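Local coordinates for protein L-lysine 6-oxidase (Marinomonas mediterranea, PDB 3WEU) that oxidises the epsilon-amino group of L-lysine with a cysteine tryptophylquinone cofactor, releasing ammonium and the hydrogen peroxide that makes it antibacterial, at residues 24-32 and 435-443; 254-263 and 305-313. All coordinates share one frame; numbering follows the deposited sequence. Where two conformers were deposited one is given.

Contact 1: residues 24-32 and 435-443; sequences LNPMEIGGL and DTASIGNCV
With chi1 of -67° the carboxamide of N441 lies beside its own backbone N, CG anti to the carbonyl carbon, and extends across to the backbone of E28 and G30; in I29 a chi1 of -60° turns CG1 toward T436 O, and the extended chi2 carries CD1 on to G440 CA. The amide of N441 uses both its ends. OD1 receives the N-H of G30 (2.8 Å from G30 N to N441 OD1), an almost straight bond that lies on a lone pair in the carbonyl plane. ND2 donates in its own amide plane to the carbonyl of E28, 3.2 Å from N441 ND2 to E28 O. That donor stands above the plane of the E28 carbonyl, while G31 N closes the beta turn from the opposite face, so two bonds grip one oxygen. Bonded at both ends, the amide is fixed in its rotation about chi2. The ring of P26 slides past it, CB lying 3.6 Å from N441 ND2. I29 packs on backbone: its CG1 is 3.6 Å from T436 O and its CG2 is 3.6 Å from G440 O, with CD1 against G440 CA at 3.7 Å. A437 points its CB at the peptide between M27 and E28, 3.7 Å from M27 C. S438, on another side of the helix, bonds to I9 of strand 4-13, and N441 O receives Q584 NE2. The arrangement is a type II beta turn, E28 to G31, with G30 at its third position in the left-handed conformation usual for glycine, held by the carboxamide of N441; it joins the N-terminal and C-terminal family regions of the oxidase.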
ATOM      1  N   LEU A  24       0.422 -18.671  37.731  1.00 16.68           N
ATOM      2  CA  LEU A  24      -0.550 -19.708  37.685  1.00 17.22           C
ATOM      3  C   LEU A  24      -1.984 -19.146  37.628  1.00 16.85           C
ATOM      4  O   LEU A  24      -2.282 -17.946  37.809  1.00 15.16           O
ATOM      5  CB  LEU A  24      -0.416 -20.603  38.926  1.00 16.44           C
ATOM      6  CG  LEU A  24       0.964 -21.285  39.012  1.00 17.44           C
ATOM      7  CD1 LEU A  24       1.009 -22.159  40.209  1.00 17.95           C
ATOM      8  CD2 LEU A  24       1.291 -22.081  37.745  1.00 17.64           C
ATOM      9  N   ASN A  25      -2.890 -20.072  37.373  1.00 16.24           N
ATOM     10  CA  ASN A  25      -4.250 -19.719  37.002  1.00 16.73           C
ATOM     11  C   ASN A  25      -5.017 -19.068  38.114  1.00 15.51           C
ATOM     12  O   ASN A  25      -4.776 -19.311  39.295  1.00 17.85           O
ATOM     13  CB  ASN A  25      -5.059 -20.954  36.616  1.00 15.90           C
ATOM     14  CG  ASN A  25      -4.909 -22.071  37.600  1.00 17.91           C
ATOM     15  OD1 ASN A  25      -3.881 -22.782  37.620  1.00 18.70           O
ATOM     16  ND2 ASN A  25      -5.935 -22.263  38.440  1.00 18.44           N
ATOM     17  N   PRO A  26      -5.966 -18.242  37.736  1.00 17.08           N
ATOM     18  CA  PRO A  26      -6.934 -17.722  38.689  1.00 17.71           C
ATOM     19  C   PRO A  26      -7.640 -18.908  39.327  1.00 17.16           C
ATOM     20  O   PRO A  26      -7.770 -19.936  38.684  1.00 16.98           O
ATOM     21  CB  PRO A  26      -7.939 -17.026  37.801  1.00 18.29           C
ATOM     22  CG  PRO A  26      -7.147 -16.530  36.609  1.00 18.82           C
ATOM     23  CD  PRO A  26      -6.128 -17.640  36.389  1.00 16.60           C
ATOM     24  N   MET A  27      -8.140 -18.714  40.525  1.00 16.91           N
ATOM     25  CA  MET A  27      -8.776 -19.745  41.293  1.00 19.31           C
ATOM     26  C   MET A  27     -10.241 -19.467  41.487  1.00 18.89           C
ATOM     27  O   MET A  27     -10.938 -20.226  42.128  1.00 16.41           O
ATOM     28  CB  MET A  27      -8.068 -19.934  42.621  1.00 24.03           C
ATOM     29  CG  MET A  27      -6.649 -20.462  42.323  1.00 32.67           C
ATOM     30  SD  MET A  27      -5.590 -20.609  43.797  1.00 41.33           S
ATOM     31  CE  MET A  27      -6.100 -22.297  44.206  1.00 40.82           C
ATOM     32  N   GLU A  28     -10.738 -18.416  40.852  1.00 17.63           N
ATOM     33  CA  GLU A  28     -12.137 -18.134  40.880  1.00 17.25           C
ATOM     34  C   GLU A  28     -12.439 -17.187  39.731  1.00 16.46           C
ATOM     35  O   GLU A  28     -11.531 -16.635  39.099  1.00 15.87           O
ATOM     36  CB  GLU A  28     -12.529 -17.465  42.216  1.00 20.78           C
ATOM     37  CG  GLU A  28     -11.943 -16.101  42.420  1.00 22.08           C
ATOM     38  CD  GLU A  28     -12.184 -15.520  43.835  1.00 29.94           C
ATOM     39  OE1 GLU A  28     -13.217 -15.752  44.446  1.00 31.16           O
ATOM     40  OE2 GLU A  28     -11.379 -14.741  44.298  1.00 30.68           O
ATOM     41  N   ILE A  29     -13.716 -17.029  39.460  1.00 15.40           N
ATOM     42  CA  ILE A  29     -14.194 -16.069  38.418  1.00 16.20           C
ATOM     43  C   ILE A  29     -13.885 -14.661  38.885  1.00 15.27           C
ATOM     44  O   ILE A  29     -14.205 -14.262  39.987  1.00 14.59           O
ATOM     45  CB  ILE A  29     -15.667 -16.252  38.121  1.00 15.94           C
ATOM     46  CG1 ILE A  29     -15.943 -17.672  37.617  1.00 17.41           C
ATOM     47  CG2 ILE A  29     -16.158 -15.224  37.124  1.00 15.84           C
ATOM     48  CD1 ILE A  29     -17.333 -17.822  37.082  1.00 19.89           C
ATOM     49  N   GLY A  30     -13.144 -13.922  38.078  1.00 15.84           N
ATOM     50  CA  GLY A  30     -12.766 -12.544  38.459  1.00 17.06           C
ATOM     51  C   GLY A  30     -11.519 -12.520  39.358  1.00 17.61           C
ATOM     52  O   GLY A  30     -11.164 -11.484  39.859  1.00 17.06           O
ATOM     53  N   GLY A  31     -10.885 -13.688  39.525  1.00 16.76           N
ATOM     54  CA  GLY A  31      -9.753 -13.832  40.385  1.00 16.18           C
ATOM     55  C   GLY A  31      -8.476 -13.446  39.708  1.00 16.24           C
ATOM     56  O   GLY A  31      -8.312 -13.655  38.479  1.00 14.69           O
ATOM     57  N   LEU A  32      -7.532 -12.902  40.473  1.00 12.81           N
ATOM     58  CA  LEU A  32      -6.202 -12.666  39.929  1.00 14.64           C
ATOM     59  C   LEU A  32      -5.442 -13.990  39.732  1.00 14.45           C
ATOM     60  O   LEU A  32      -5.674 -14.928  40.439  1.00 16.03           O
ATOM     61  CB  LEU A  32      -5.411 -11.745  40.851  1.00 14.75           C
ATOM     62  CG  LEU A  32      -5.818 -10.286  40.936  1.00 15.78           C
ATOM     63  CD1 LEU A  32      -5.060  -9.535  42.043  1.00 16.85           C
ATOM     64  CD2 LEU A  32      -5.545  -9.546  39.653  1.00 17.47           C
ATOM     65  N   ASP A 435     -14.036 -26.124  37.588  1.00 17.77           N
ATOM     66  CA  ASP A 435     -14.476 -26.057  36.222  1.00 16.49           C
ATOM     67  C   ASP A 435     -14.998 -24.659  35.876  1.00 17.81           C
ATOM     68  O   ASP A 435     -14.872 -24.228  34.749  1.00 18.94           O
ATOM     69  CB  ASP A 435     -15.589 -27.047  35.951  1.00 16.29           C
ATOM     70  CG  ASP A 435     -15.102 -28.493  35.895  1.00 18.76           C
ATOM     71  OD1 ASP A 435     -13.859 -28.715  35.863  1.00 16.37           O
ATOM     72  OD2 ASP A 435     -16.018 -29.381  35.869  1.00 22.40           O
ATOM     73  N   THR A 436     -15.586 -23.967  36.840  1.00 17.20           N
ATOM     74  CA  THR A 436     -16.064 -22.611  36.526  1.00 18.38           C
ATOM     75  C   THR A 436     -14.928 -21.592  36.511  1.00 20.11           C
ATOM     76  O   THR A 436     -15.011 -20.578  35.796  1.00 17.44           O
ATOM     77  CB  THR A 436     -17.185 -22.210  37.482  1.00 18.60           C
ATOM     78  OG1 THR A 436     -16.683 -22.125  38.813  1.00 17.22           O
ATOM     79  CG2 THR A 436     -18.308 -23.199  37.406  1.00 19.21           C
ATOM     80  N   ALA A 437     -13.862 -21.844  37.296  1.00 16.50           N
ATOM     81  CA  ALA A 437     -12.828 -20.856  37.502  1.00 18.92           C
ATOM     82  C   ALA A 437     -11.967 -20.653  36.292  1.00 18.85           C
ATOM     83  O   ALA A 437     -11.310 -19.644  36.236  1.00 22.03           O
ATOM     84  CB  ALA A 437     -11.923 -21.217  38.660  1.00 18.80           C
ATOM     85  N   SER A 438     -11.917 -21.608  35.373  1.00 16.03           N
ATOM     86  CA  SER A 438     -11.114 -21.427  34.195  1.00 16.15           C
ATOM     87  C   SER A 438     -11.908 -20.625  33.177  1.00 15.62           C
ATOM     88  O   SER A 438     -11.569 -19.460  32.848  1.00 16.45           O
ATOM     89  CB  SER A 438     -10.713 -22.790  33.614  1.00 16.99           C
ATOM     90  OG  SER A 438     -11.866 -23.617  33.503  1.00 14.91           O
ATOM     91  N   ILE A 439     -12.968 -21.247  32.678  1.00 15.29           N
ATOM     92  CA  ILE A 439     -13.739 -20.658  31.590  1.00 14.38           C
ATOM     93  C   ILE A 439     -14.657 -19.529  32.024  1.00 14.79           C
ATOM     94  O   ILE A 439     -15.127 -18.780  31.190  1.00 15.15           O
ATOM     95  CB  ILE A 439     -14.490 -21.705  30.784  1.00 13.62           C
ATOM     96  CG1 ILE A 439     -15.358 -22.559  31.658  1.00 13.39           C
ATOM     97  CG2 ILE A 439     -13.495 -22.576  30.035  1.00 14.37           C
ATOM     98  CD1 ILE A 439     -16.382 -23.320  30.812  1.00 15.17           C
ATOM     99  N   GLY A 440     -14.881 -19.367  33.317  1.00 14.63           N
ATOM    100  CA  GLY A 440     -15.642 -18.216  33.829  1.00 13.17           C
ATOM    101  C   GLY A 440     -14.855 -16.937  33.640  1.00 14.12           C
ATOM    102  O   GLY A 440     -15.455 -15.849  33.641  1.00 12.29           O
ATOM    103  N   ASN A 441     -13.551 -17.083  33.379  1.00 12.86           N
ATOM    104  CA  ASN A 441     -12.713 -15.928  33.003  1.00 14.70           C
ATOM    105  C   ASN A 441     -12.578 -15.663  31.513  1.00 14.89           C
ATOM    106  O   ASN A 441     -11.756 -14.854  31.117  1.00 14.66           O
ATOM    107  CB  ASN A 441     -11.378 -16.090  33.694  1.00 14.87           C
ATOM    108  CG  ASN A 441     -11.531 -15.970  35.197  1.00 16.04           C
ATOM    109  OD1 ASN A 441     -12.151 -15.026  35.659  1.00 15.04           O
ATOM    110  ND2 ASN A 441     -10.994 -16.903  35.941  1.00 16.78           N
ATOM    111  N   CYS A 442     -13.363 -16.384  30.697  1.00 15.15           N
ATOM    112  CA  CYS A 442     -13.427 -16.167  29.251  1.00 15.19           C
ATOM    113  C   CYS A 442     -14.780 -15.600  28.843  1.00 14.21           C
ATOM    114  O   CYS A 442     -15.803 -15.741  29.550  1.00 12.79           O
ATOM    115  CB  CYS A 442     -13.294 -17.480  28.532  1.00 16.54           C
ATOM    116  SG  CYS A 442     -11.683 -18.342  28.782  1.00 17.91           S
ATOM    117  N   VAL A 443     -14.756 -14.903  27.739  1.00 14.65           N
ATOM    118  CA  VAL A 443     -15.934 -14.270  27.181  1.00 15.39           C
ATOM    119  C   VAL A 443     -16.968 -15.345  26.761  1.00 15.60           C
ATOM    120  O   VAL A 443     -16.644 -16.311  26.083  1.00 16.83           O
ATOM    121  CB  VAL A 443     -15.540 -13.384  25.946  1.00 15.36           C
ATOM    122  CG1 VAL A 443     -16.794 -13.039  25.107  1.00 15.43           C
ATOM    123  CG2 VAL A 443     -14.871 -12.098  26.435  1.00 14.99           C
TER

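Contact 2: residues 254-263 and 305-313. With EDO (1,2-ethanediol), chain M.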
ATOM      1  N   GLU A 254      -9.713  -8.828  36.990  1.00 14.95           N
ATOM      2  CA  GLU A 254     -10.718  -8.704  38.039  1.00 13.15           C
ATOM      3  C   GLU A 254     -12.097  -8.323  37.524  1.00 14.41           C
ATOM      4  O   GLU A 254     -13.043  -8.306  38.311  1.00 14.29           O
ATOM      5  CB  GLU A 254     -10.279  -7.680  39.035  1.00 13.32           C
ATOM      6  CG  GLU A 254      -9.033  -8.113  39.761  1.00 14.11           C
ATOM      7  CD  GLU A 254      -8.245  -6.979  40.427  1.00 14.22           C
ATOM      8  OE1 GLU A 254      -7.943  -7.056  41.657  1.00 15.01           O
ATOM      9  OE2 GLU A 254      -7.869  -6.008  39.717  1.00 14.26           O
ATOM     10  N   ILE A 255     -12.215  -7.952  36.260  1.00 12.70           N
ATOM     11  CA  ILE A 255     -13.484  -7.523  35.681  1.00 12.42           C
ATOM     12  C   ILE A 255     -14.067  -8.702  34.897  1.00 14.10           C
ATOM     13  O   ILE A 255     -13.409  -9.278  34.046  1.00 14.29           O
ATOM     14  CB  ILE A 255     -13.281  -6.310  34.761  1.00 14.18           C
ATOM     15  CG1 ILE A 255     -12.619  -5.190  35.601  1.00 14.49           C
ATOM     16  CG2 ILE A 255     -14.602  -5.861  34.155  1.00 13.27           C
ATOM     17  CD1 ILE A 255     -12.436  -3.869  34.996  1.00 18.48           C
ATOM     18  N   VAL A 256     -15.284  -9.091  35.272  1.00 11.90           N
ATOM     19  CA  VAL A 256     -15.924 -10.294  34.762  1.00 12.65           C
ATOM     20  C   VAL A 256     -16.986  -9.939  33.708  1.00 12.89           C
ATOM     21  O   VAL A 256     -17.739  -8.979  33.880  1.00 13.15           O
ATOM     22  CB  VAL A 256     -16.598 -10.972  35.967  1.00 12.36           C
ATOM     23  CG1 VAL A 256     -17.314 -12.255  35.585  1.00 12.63           C
ATOM     24  CG2 VAL A 256     -15.572 -11.271  37.059  1.00 13.25           C
ATOM     25  N   ASN A 257     -17.041 -10.733  32.653  1.00 12.67           N
ATOM     26  CA  ASN A 257     -18.046 -10.614  31.612  1.00 13.22           C
ATOM     27  C   ASN A 257     -19.431 -10.947  32.151  1.00 13.65           C
ATOM     28  O   ASN A 257     -19.616 -11.890  32.911  1.00 12.12           O
ATOM     29  CB  ASN A 257     -17.676 -11.509  30.420  1.00 13.79           C
ATOM     30  CG  ASN A 257     -16.373 -11.058  29.747  1.00 14.17           C
ATOM     31  OD1 ASN A 257     -16.392 -10.141  28.945  1.00 13.44           O
ATOM     32  ND2 ASN A 257     -15.240 -11.649  30.129  1.00 13.28           N
ATOM     33  N   ILE A 258     -20.413 -10.134  31.758  1.00 13.59           N
ATOM     34  CA  ILE A 258     -21.772 -10.379  32.116  1.00 12.77           C
ATOM     35  C   ILE A 258     -22.218 -11.813  31.828  1.00 13.16           C
ATOM     36  O   ILE A 258     -22.805 -12.465  32.709  1.00 13.27           O
ATOM     37  CB  ILE A 258     -22.715  -9.352  31.489  1.00 11.94           C
ATOM     38  CG1 ILE A 258     -22.546  -7.978  32.174  1.00 12.35           C
ATOM     39  CG2 ILE A 258     -24.194  -9.825  31.645  1.00 13.58           C
ATOM     40  CD1 ILE A 258     -23.085  -6.798  31.341  1.00 13.13           C
ATOM     41  N   SER A 259     -21.923 -12.296  30.628  1.00 12.00           N
ATOM     42  CA  SER A 259     -22.094 -13.723  30.300  1.00 13.29           C
ATOM     43  C   SER A 259     -20.697 -14.286  29.967  1.00 13.33           C
ATOM     44  O   SER A 259     -20.038 -13.889  28.982  1.00 12.87           O
ATOM     45  CB  SER A 259     -23.095 -13.950  29.158  1.00 13.82           C
ATOM     46  OG  SER A 259     -24.354 -13.292  29.409  1.00 15.69           O
ATOM     47  N   THR A 260     -20.224 -15.129  30.859  1.00 13.58           N
ATOM     48  CA  THR A 260     -18.932 -15.806  30.737  1.00 13.20           C
ATOM     49  C   THR A 260     -19.080 -17.108  29.973  1.00 14.31           C
ATOM     50  O   THR A 260     -20.196 -17.658  29.802  1.00 12.21           O
ATOM     51  CB  THR A 260     -18.285 -16.154  32.087  1.00 13.12           C
ATOM     52  OG1 THR A 260     -18.974 -17.270  32.681  1.00 13.60           O
ATOM     53  CG2 THR A 260     -18.368 -14.991  33.075  1.00 14.01           C
ATOM     54  N   LEU A 261     -17.946 -17.660  29.560  1.00 14.38           N
ATOM     55  CA  LEU A 261     -18.010 -19.007  28.952  1.00 15.40           C
ATOM     56  C   LEU A 261     -18.458 -20.090  29.904  1.00 14.54           C
ATOM     57  O   LEU A 261     -19.098 -21.085  29.494  1.00 14.40           O
ATOM     58  CB  LEU A 261     -16.687 -19.352  28.322  1.00 17.17           C
ATOM     59  CG  LEU A 261     -16.573 -20.130  27.015  1.00 22.67           C
ATOM     60  CD1 LEU A 261     -16.225 -21.551  27.250  1.00 28.26           C
ATOM     61  CD2 LEU A 261     -17.688 -19.972  25.956  1.00 20.06           C
ATOM     62  N   SER A 262     -18.232 -19.907  31.208  1.00 16.03           N
ATOM     63  CA  SER A 262     -18.912 -20.796  32.183  1.00 14.38           C
ATOM     64  C   SER A 262     -20.440 -20.693  32.141  1.00 15.79           C
ATOM     65  O   SER A 262     -21.120 -21.731  32.106  1.00 15.04           O
ATOM     66  CB  SER A 262     -18.415 -20.614  33.607  1.00 15.96           C
ATOM     67  OG  SER A 262     -19.075 -21.485  34.524  1.00 15.67           O
ATOM     68  N   ASP A 263     -20.966 -19.483  32.047  1.00 14.48           N
ATOM     69  CA  ASP A 263     -22.409 -19.322  31.842  1.00 13.84           C
ATOM     70  C   ASP A 263     -22.814 -20.068  30.539  1.00 14.44           C
ATOM     71  O   ASP A 263     -23.849 -20.729  30.527  1.00 15.69           O
ATOM     72  CB  ASP A 263     -22.844 -17.879  31.756  1.00 13.42           C
ATOM     73  CG  ASP A 263     -22.529 -17.129  32.986  1.00 15.28           C
ATOM     74  OD1 ASP A 263     -22.844 -17.631  34.055  1.00 16.44           O
ATOM     75  OD2 ASP A 263     -21.871 -16.078  32.901  1.00 16.70           O
ATOM     76  N   ARG A 305     -21.443  -7.869  37.920  1.00 13.11           N
ATOM     77  CA  ARG A 305     -20.663  -7.796  36.669  1.00 12.65           C
ATOM     78  C   ARG A 305     -20.994  -6.475  35.975  1.00 12.14           C
ATOM     79  O   ARG A 305     -20.093  -5.753  35.584  1.00 12.59           O
ATOM     80  CB  ARG A 305     -20.967  -9.015  35.819  1.00 12.23           C
ATOM     81  CG  ARG A 305     -20.387 -10.265  36.395  1.00 12.38           C
ATOM     82  CD  ARG A 305     -21.089 -11.471  35.868  1.00 13.38           C
ATOM     83  NE  ARG A 305     -20.623 -12.670  36.533  1.00 13.04           N
ATOM     84  CZ  ARG A 305     -20.825 -13.880  36.010  1.00 14.25           C
ATOM     85  NH1 ARG A 305     -21.469 -13.997  34.846  1.00 13.97           N
ATOM     86  NH2 ARG A 305     -20.357 -14.976  36.616  1.00 14.67           N
ATOM     87  N   ILE A 306     -22.277  -6.152  35.879  1.00 12.20           N
ATOM     88  CA  ILE A 306     -22.743  -4.958  35.229  1.00 11.91           C
ATOM     89  C   ILE A 306     -22.038  -3.738  35.882  1.00 13.54           C
ATOM     90  O   ILE A 306     -21.526  -2.845  35.184  1.00 13.67           O
ATOM     91  CB  ILE A 306     -24.253  -4.778  35.353  1.00 11.84           C
ATOM     92  CG1 ILE A 306     -24.999  -5.797  34.485  1.00 12.29           C
ATOM     93  CG2 ILE A 306     -24.615  -3.425  34.858  1.00 11.72           C
ATOM     94  CD1 ILE A 306     -26.453  -5.899  34.851  1.00 12.99           C
ATOM     95  N   SER A 307     -21.932  -3.769  37.202  1.00 14.38           N
ATOM     96  CA  SER A 307     -21.359  -2.638  37.980  1.00 13.85           C
ATOM     97  C   SER A 307     -19.885  -2.380  37.757  1.00 13.57           C
ATOM     98  O   SER A 307     -19.417  -1.361  38.173  1.00 17.21           O
ATOM     99  CB  SER A 307     -21.552  -2.848  39.487  1.00 13.34           C
ATOM    100  OG  SER A 307     -20.617  -3.746  40.026  1.00 14.47           O
ATOM    101  N   GLN A 308     -19.153  -3.340  37.167  0.50 12.83           N
ATOM    102  CA  GLN A 308     -17.717  -3.231  36.916  0.50 11.99           C
ATOM    103  C   GLN A 308     -17.390  -2.630  35.550  0.50 12.27           C
ATOM    104  O   GLN A 308     -16.304  -2.128  35.367  0.50 11.63           O
ATOM    105  CB  GLN A 308     -17.034  -4.610  36.981  0.50 11.23           C
ATOM    106  CG  GLN A 308     -17.009  -5.300  38.335  0.50  9.94           C
ATOM    107  CD  GLN A 308     -16.203  -6.628  38.268  0.50  9.60           C
ATOM    108  OE1 GLN A 308     -16.585  -7.670  37.560  0.50  6.45           O
ATOM    109  NE2 GLN A 308     -15.102  -6.631  39.084  0.50  7.55           N
ATOM    110  N   TYR A 309     -18.314  -2.709  34.577  1.00 12.68           N
ATOM    111  CA  TYR A 309     -17.999  -2.305  33.194  1.00 12.08           C
ATOM    112  C   TYR A 309     -17.527  -0.846  33.099  1.00 12.47           C
ATOM    113  O   TYR A 309     -16.757  -0.469  32.206  1.00 11.41           O
ATOM    114  CB  TYR A 309     -19.185  -2.557  32.252  1.00 12.22           C
ATOM    115  CG  TYR A 309     -19.270  -3.948  31.707  1.00 12.06           C
ATOM    116  CD1 TYR A 309     -18.959  -5.057  32.473  1.00 13.86           C
ATOM    117  CD2 TYR A 309     -19.661  -4.188  30.383  1.00 13.03           C
ATOM    118  CE1 TYR A 309     -19.066  -6.313  31.969  1.00 12.91           C
ATOM    119  CE2 TYR A 309     -19.778  -5.464  29.881  1.00 13.31           C
ATOM    120  CZ  TYR A 309     -19.484  -6.517  30.674  1.00 14.72           C
ATOM    121  OH  TYR A 309     -19.595  -7.788  30.154  1.00 14.57           O
ATOM    122  N   GLN A 310     -17.984  -0.014  34.041  1.00 13.00           N
ATOM    123  CA  GLN A 310     -17.580   1.408  34.051  1.00 12.49           C
ATOM    124  C   GLN A 310     -16.070   1.671  34.084  1.00 11.96           C
ATOM    125  O   GLN A 310     -15.645   2.792  33.734  1.00 12.72           O
ATOM    126  CB  GLN A 310     -18.255   2.089  35.258  1.00 13.32           C
ATOM    127  CG  GLN A 310     -17.750   1.542  36.610  1.00 14.23           C
ATOM    128  CD  GLN A 310     -18.401   2.266  37.779  1.00 16.90           C
ATOM    129  OE1 GLN A 310     -18.088   3.420  38.062  1.00 17.06           O
ATOM    130  NE2 GLN A 310     -19.263   1.573  38.510  1.00 16.43           N
ATOM    131  N   TRP A 311     -15.272   0.685  34.520  1.00 11.74           N
ATOM    132  CA  TRP A 311     -13.832   0.898  34.612  1.00 12.02           C
ATOM    133  C   TRP A 311     -13.125   0.755  33.260  1.00 12.59           C
ATOM    134  O   TRP A 311     -11.952   1.061  33.159  1.00 12.83           O
ATOM    135  CB  TRP A 311     -13.213  -0.063  35.578  1.00 11.77           C
ATOM    136  CG  TRP A 311     -13.770   0.116  36.989  1.00 11.67           C
ATOM    137  CD1 TRP A 311     -14.594  -0.752  37.659  1.00 12.08           C
ATOM    138  CD2 TRP A 311     -13.489   1.183  37.876  1.00 11.41           C
ATOM    139  NE1 TRP A 311     -14.878  -0.229  38.907  1.00 12.38           N
ATOM    140  CE2 TRP A 311     -14.196   0.939  39.083  1.00 12.90           C
ATOM    141  CE3 TRP A 311     -12.692   2.328  37.793  1.00 12.16           C
ATOM    142  CZ2 TRP A 311     -14.101   1.792  40.206  1.00 12.06           C
ATOM    143  CZ3 TRP A 311     -12.627   3.170  38.890  1.00 11.95           C
ATOM    144  CH2 TRP A 311     -13.329   2.877  40.095  1.00 11.66           C
ATOM    145  N   VAL A 312     -13.861   0.272  32.268  1.00 13.17           N
ATOM    146  CA  VAL A 312     -13.316  -0.059  30.976  1.00 11.84           C
ATOM    147  C   VAL A 312     -14.156   0.428  29.813  1.00 12.22           C
ATOM    148  O   VAL A 312     -13.763   0.211  28.666  1.00 10.98           O
ATOM    149  CB  VAL A 312     -13.023  -1.568  30.865  1.00 12.63           C
ATOM    150  CG1 VAL A 312     -11.852  -2.004  31.727  1.00 12.57           C
ATOM    151  CG2 VAL A 312     -14.232  -2.382  31.248  1.00 12.69           C
ATOM    152  N   SER A 313     -15.304   1.064  30.091  1.00 11.55           N
ATOM    153  CA  SER A 313     -16.236   1.510  29.048  1.00 11.87           C
ATOM    154  C   SER A 313     -17.142   2.565  29.665  1.00 12.11           C
ATOM    155  O   SER A 313     -17.293   2.614  30.914  1.00 13.25           O
ATOM    156  CB  SER A 313     -17.044   0.313  28.537  1.00 11.78           C
ATOM    157  OG  SER A 313     -17.790  -0.273  29.572  1.00 11.79           O
TER
HETATM  158  C1  EDO M 811     -19.419 -14.173  40.338  1.00 35.57           C
HETATM  159  O1  EDO M 811     -19.346 -15.211  39.347  1.00 33.84           O
HETATM  160  C2  EDO M 811     -18.457 -13.115  39.930  1.00 36.22           C
HETATM  161  O2  EDO M 811     -19.185 -12.425  38.951  1.00 29.44           O
HETATM  162  O   HOH W   1     -20.279 -17.447  35.174  1.00 13.14           O
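A capping box of T260 and D263, at the start of helix 261-272, is tied here to R305, and the loop before it is laid along R305-V312, the last part of helix 295-308 and the turns that follow. D263 N donates to T260 OG1, and T260 N returns the bond to D263 OD2, on its anti side; R305 NH1 meets D263 OD2 on the syn side, a 2.9 Å salt bridge. The same NH1 also donates to I258 O, which lies in the guanidinium plane. Over one guanidinium face come V256 CG1 and T260 CG2. The arginine chain, extended from CG to NE, gives it this reach. Further along, Q308 grips the loop with both ends of its amide: NE2 donates to E254 O at 2.8 Å, and OE1 accepts V256 N. I258 N gives Y309 OH a nearly straight 3.0 Å bond, while I258 CD1 makes a CH-pi contact over the ring face, 4.0 Å from the ring centroid of Y309 and offset toward the rim. I255 CD1 meets V312 CG1 tip to tip. A 1,2-ethanediol, probably from the crystallisation liquor, takes two bonds from R305: NE to O2 at 2.8 Å, and NH2 to O1.

The centres of contacts 1 and 2 are about 12 Å apart, and lie about 13 and 12 Å from the centre of the chain. In sequence the order is 24-32, 254-263, 305-313 and 435-443, so both halves of contact 2 fall between those of contact 1. The two touch directly: C442 O and L261 N are 2.9 Å apart, a probable hydrogen bond, and G30 CA packs on V256 CG2 at 3.4 Å. On helix 433-439, T436 and I439 touch helix 261-272 while A437 faces the 24-32 loop. Contact 1 joins the N- and C-terminal family regions directly; segment 254-263 touches both its partners and connects them to 305-313.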